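Local coordinates for malonyl CoA-acyl carrier protein transacylase (Burkholderia pseudomallei 1710b, PDB 3EZO), which probably transfers the malonyl group from malonyl-CoA to holo-acyl carrier protein, yielding malonyl-ACP and free CoA, at residues L117-F122 / E220-V225; V225-P230 / A248-L253. All blocks are in the same frame, centred on the assembly; numbering follows the deposited sequence.

Interaction 1: L117-F122 / E220-V225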
# COMPACT_ATOMS: atom_id res chain seq x y z
N LEU A 117 -10.60 -3.21 -9.62
CA LEU A 117 -11.58 -2.67 -8.70
C LEU A 117 -12.25 -3.77 -7.85
O LEU A 117 -12.11 -3.76 -6.63
CB LEU A 117 -12.56 -1.74 -9.45
CG LEU A 117 -11.99 -0.37 -9.81
CD1 LEU A 117 -12.69 0.23 -11.06
CD2 LEU A 117 -12.03 0.60 -8.62
N PRO A 118 -12.94 -4.76 -8.48
CA PRO A 118 -13.51 -5.83 -7.65
C PRO A 118 -12.43 -6.73 -7.01
O PRO A 118 -12.69 -7.35 -5.98
CB PRO A 118 -14.40 -6.59 -8.62
CG PRO A 118 -13.78 -6.29 -10.03
CD PRO A 118 -13.26 -4.90 -9.91
N LEU A 119 -11.21 -6.73 -7.55
CA LEU A 119 -10.14 -7.54 -6.99
C LEU A 119 -9.77 -7.01 -5.62
O LEU A 119 -9.65 -7.78 -4.69
CB LEU A 119 -8.92 -7.57 -7.92
CG LEU A 119 -7.54 -8.11 -7.44
CD1 LEU A 119 -7.57 -9.56 -6.88
CD2 LEU A 119 -6.48 -8.01 -8.59
N VAL A 120 -9.59 -5.69 -5.48
CA VAL A 120 -9.18 -5.13 -4.21
C VAL A 120 -10.33 -5.05 -3.21
O VAL A 120 -10.10 -5.16 -2.01
CB VAL A 120 -8.43 -3.79 -4.33
CG1 VAL A 120 -7.30 -3.94 -5.32
CG2 VAL A 120 -9.40 -2.64 -4.72
N ARG A 121 -11.56 -4.92 -3.70
CA ARG A 121 -12.73 -5.09 -2.82
C ARG A 121 -12.73 -6.49 -2.21
O ARG A 121 -12.87 -6.67 -0.98
CB ARG A 121 -14.03 -4.89 -3.59
CG ARG A 121 -15.27 -4.98 -2.75
CD ARG A 121 -16.50 -4.53 -3.55
NE ARG A 121 -16.71 -5.41 -4.71
CZ ARG A 121 -17.73 -5.33 -5.57
NH1 ARG A 121 -18.67 -4.41 -5.43
NH2 ARG A 121 -17.79 -6.18 -6.57
N PHE A 122 -12.54 -7.48 -3.06
CA PHE A 122 -12.45 -8.85 -2.59
C PHE A 122 -11.25 -9.04 -1.62
O PHE A 122 -11.41 -9.63 -0.55
CB PHE A 122 -12.32 -9.81 -3.75
CG PHE A 122 -12.23 -11.24 -3.30
CD1 PHE A 122 -13.39 -11.97 -3.04
CD2 PHE A 122 -10.99 -11.84 -3.04
CE1 PHE A 122 -13.33 -13.30 -2.62
CE2 PHE A 122 -10.92 -13.15 -2.59
CZ PHE A 122 -12.09 -13.87 -2.37
N GLU A 220 -7.52 -18.33 -5.24
CA GLU A 220 -8.70 -18.75 -5.99
C GLU A 220 -9.24 -17.61 -6.84
O GLU A 220 -9.53 -17.79 -8.03
CB GLU A 220 -9.82 -19.22 -5.05
CG GLU A 220 -9.46 -20.45 -4.29
CD GLU A 220 -10.52 -20.84 -3.23
OE1 GLU A 220 -11.43 -20.01 -2.90
OE2 GLU A 220 -10.40 -22.00 -2.74
N TYR A 221 -9.35 -16.43 -6.25
CA TYR A 221 -9.86 -15.26 -7.00
C TYR A 221 -8.94 -14.89 -8.17
O TYR A 221 -9.39 -14.71 -9.29
CB TYR A 221 -10.07 -14.05 -6.07
CG TYR A 221 -10.79 -12.90 -6.75
CD1 TYR A 221 -12.14 -12.64 -6.52
CD2 TYR A 221 -10.11 -12.07 -7.64
CE1 TYR A 221 -12.80 -11.57 -7.20
CE2 TYR A 221 -10.75 -11.01 -8.29
CZ TYR A 221 -12.08 -10.77 -8.06
OH TYR A 221 -12.66 -9.69 -8.74
N LEU A 222 -7.65 -14.79 -7.93
CA LEU A 222 -6.71 -14.42 -9.00
C LEU A 222 -6.63 -15.42 -10.12
O LEU A 222 -6.25 -15.06 -11.21
CB LEU A 222 -5.31 -14.14 -8.42
CG LEU A 222 -5.24 -12.82 -7.66
CD1 LEU A 222 -4.11 -12.77 -6.68
CD2 LEU A 222 -5.17 -11.64 -8.66
N ALA A 223 -7.02 -16.68 -9.87
CA ALA A 223 -7.09 -17.69 -10.93
C ALA A 223 -7.94 -17.23 -12.13
O ALA A 223 -7.67 -17.61 -13.28
CB ALA A 223 -7.63 -19.03 -10.37
N GLY A 224 -8.98 -16.45 -11.86
CA GLY A 224 -9.83 -15.95 -12.90
C GLY A 224 -9.50 -14.56 -13.40
O GLY A 224 -10.26 -14.02 -14.19
N VAL A 225 -8.37 -13.95 -12.98
CA VAL A 225 -8.05 -12.58 -13.39
C VAL A 225 -6.99 -12.63 -14.49
O VAL A 225 -6.00 -13.37 -14.37
CB VAL A 225 -7.57 -11.75 -12.21
CG1 VAL A 225 -7.14 -10.37 -12.63
CG2 VAL A 225 -8.66 -11.71 -11.09
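Two hydrogen bonds grip the carbonyl oxygen of Leu222: one from the backbone N of Val225, with Val225 N to Leu222 O at 3.0 Å, and one from the ammonium group of Lys250. This fixes the last turn of helix 212-223, which presents an aromatic ring and a leucine to helix 113-128; no hydrogen bond crosses between the two segments. The ring of Tyr221 does most of the work. With CG anti to the backbone N (chi1 -171°), it reaches across to the neighbouring helix and lies against Phe122 in an offset stack, centroids 4.7 Å apart and planes at 25°. Phe122 also has CG anti to its N, and the two side chains slide past each other in opposite directions. Phe122 CB lies over the face of the Tyr221 ring, while Tyr221 CB meets the Phe122 ring off-centre, and Tyr221 CD1 sits 3.5 Å from Phe122 CG. In the acyl transferase fold these helices flank an excursion: the chain leaves helix 113-128, builds the small antiparallel sheet, and comes back to the parallel-sheet core through helix 212-223, so the pair joins departure to return. Helix 113-128 is kinked at Pro118, which has no N-H to give to the turn before. The Tyr221 hydroxyl meets the peptide linking Pro118 to Leu119, OH lying 3.4 Å from Pro118 C. On the buried side, Leu119 CD1 touches both Tyr221 CD2, at 3.7 Å, and Leu222 CD2, at 3.6 Å. The two leucines cross at about a right angle, and Leu119 also touches Tyr102.

Interaction 2: V225-P230 / A248-L253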
# COMPACT_ATOMS: atom_id res chain seq x y z
N VAL A 225 -8.37 -13.95 -12.98
CA VAL A 225 -8.05 -12.58 -13.39
C VAL A 225 -6.99 -12.63 -14.49
O VAL A 225 -6.00 -13.37 -14.37
CB VAL A 225 -7.57 -11.75 -12.21
CG1 VAL A 225 -7.14 -10.37 -12.63
CG2 VAL A 225 -8.66 -11.71 -11.09
N ASP A 226 -7.23 -11.88 -15.56
CA ASP A 226 -6.27 -11.80 -16.67
C ASP A 226 -5.13 -10.88 -16.31
O ASP A 226 -5.29 -9.67 -16.34
CB ASP A 226 -6.93 -11.24 -17.94
CG ASP A 226 -6.01 -11.32 -19.16
OD1 ASP A 226 -5.22 -12.28 -19.24
OD2 ASP A 226 -6.07 -10.44 -20.02
N VAL A 227 -4.00 -11.43 -15.93
CA VAL A 227 -2.87 -10.60 -15.60
C VAL A 227 -1.94 -10.72 -16.79
O VAL A 227 -1.73 -11.82 -17.28
CB VAL A 227 -2.18 -11.06 -14.29
CG1 VAL A 227 -0.86 -10.30 -14.09
CG2 VAL A 227 -3.15 -10.92 -13.07
N LYS A 228 -1.39 -9.58 -17.21
CA LYS A 228 -0.49 -9.47 -18.34
C LYS A 228 0.89 -9.06 -17.89
O LYS A 228 1.04 -8.42 -16.84
CB LYS A 228 -0.99 -8.33 -19.22
CG LYS A 228 -2.39 -8.48 -19.73
CD LYS A 228 -2.44 -8.66 -21.20
CE LYS A 228 -3.81 -8.28 -21.74
NZ LYS A 228 -3.94 -8.84 -23.09
N ALA A 229 1.90 -9.34 -18.72
CA ALA A 229 3.29 -8.97 -18.40
C ALA A 229 3.38 -7.45 -18.36
O ALA A 229 2.89 -6.81 -19.27
CB ALA A 229 4.27 -9.52 -19.47
N PRO A 230 4.01 -6.87 -17.32
CA PRO A 230 4.00 -5.41 -17.20
C PRO A 230 4.85 -4.70 -18.25
O PRO A 230 5.85 -5.23 -18.71
CB PRO A 230 4.52 -5.15 -15.78
CG PRO A 230 4.97 -6.42 -15.23
CD PRO A 230 4.53 -7.55 -16.12
N ALA A 248 3.67 -15.53 -11.58
CA ALA A 248 4.56 -15.06 -10.52
C ALA A 248 4.03 -13.78 -9.86
O ALA A 248 4.14 -13.62 -8.66
CB ALA A 248 5.95 -14.79 -11.09
N ILE A 249 3.46 -12.90 -10.68
CA ILE A 249 2.83 -11.66 -10.17
C ILE A 249 1.67 -11.99 -9.25
O ILE A 249 1.58 -11.48 -8.14
CB ILE A 249 2.37 -10.78 -11.33
CG1 ILE A 249 3.59 -10.29 -12.11
CG2 ILE A 249 1.44 -9.65 -10.84
CD1 ILE A 249 3.21 -9.57 -13.41
N LYS A 250 0.79 -12.86 -9.73
CA LYS A 250 -0.30 -13.37 -8.93
C LYS A 250 0.19 -13.98 -7.62
O LYS A 250 -0.35 -13.66 -6.55
CB LYS A 250 -1.09 -14.44 -9.68
CG LYS A 250 -1.82 -13.96 -10.93
CD LYS A 250 -2.78 -15.04 -11.48
CE LYS A 250 -3.47 -14.55 -12.75
NZ LYS A 250 -4.38 -15.54 -13.30
N ASP A 251 1.22 -14.84 -7.69
CA ASP A 251 1.69 -15.50 -6.48
C ASP A 251 2.27 -14.50 -5.46
O ASP A 251 2.06 -14.65 -4.24
CB ASP A 251 2.74 -16.58 -6.79
CG ASP A 251 3.11 -17.35 -5.55
OD1 ASP A 251 2.22 -18.02 -4.96
OD2 ASP A 251 4.26 -17.20 -5.12
N ALA A 252 2.95 -13.48 -5.97
CA ALA A 252 3.47 -12.42 -5.13
C ALA A 252 2.32 -11.66 -4.47
O ALA A 252 2.42 -11.27 -3.31
CB ALA A 252 4.38 -11.49 -5.91
N LEU A 253 1.22 -11.47 -5.18
CA LEU A 253 0.04 -10.85 -4.54
C LEU A 253 -0.60 -11.75 -3.48
O LEU A 253 -1.06 -11.25 -2.46
CB LEU A 253 -1.01 -10.41 -5.57
CG LEU A 253 -0.61 -9.28 -6.52
CD1 LEU A 253 -1.76 -9.06 -7.54
CD2 LEU A 253 -0.22 -8.00 -5.78
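Segment 225-230 runs as an extended strip without regular secondary structure past helix 246-256, its backbone coming nearest at Val227 and Lys250, whose CA atoms are 7.7 Å apart. Val225, Val227 and Pro230 direct their CB atoms toward the helix, whereas Asp226, Lys228 and Ala229 turn theirs away. Lys250 makes the polar link. Its CG is anti to the carbonyl carbon and the chain beyond is fully extended, carrying NZ to within 2.9 Å of Val225 O. The donor lies in the plane of that carbonyl, at a C=O...N angle of 157°, and the same ammonium group also bonds Leu222 O, so two backbone oxygens share it. Along the way the aliphatic part of the lysine slides past Val227 in the opposite direction, with Val227 CG2 3.7 Å from Lys250 CE. The other methyl, Val227 CG1, rests 4.0 Å from Ile249 CG2 as the two residues cross obliquely. Further along, Pro230 and Ile249 meet tip to tip, Pro230 CD lying 3.6 Å from Ile249 CD1; Ile249 also touches Leu105 of helix 99-107. A lysine ammonium set against Leu222 O in the last turn of helix 212-223 and Val225 O just beyond it would probably interact favourably with the helix dipole, and a helix packed beside the loop that feeds strand 233-234 belongs to the layered alpha/beta core of the acyl transferase domain.

Interactions 1 and 2 follow each other along the chain, their centres 11 Å apart, and share Val225, which bonds Lys250 through its O in interaction 2 and makes no close contact with segment 117-122. Both are partly buried and lie away from the predicted active-site serine and histidine. Leu119 and Leu222 are buried in interaction 1, Val227 and Ile249 in interaction 2, which also has an exposed member in Lys228. Interaction 1 joins two helices through an aromatic stack and leucine contacts; interaction 2 lays a loop on a helix, combining aliphatic packing with a hydrogen bond to the backbone. Lys250 ties them together, while Leu222 CD1 also packs on Leu253. Helix 99-107 touches each.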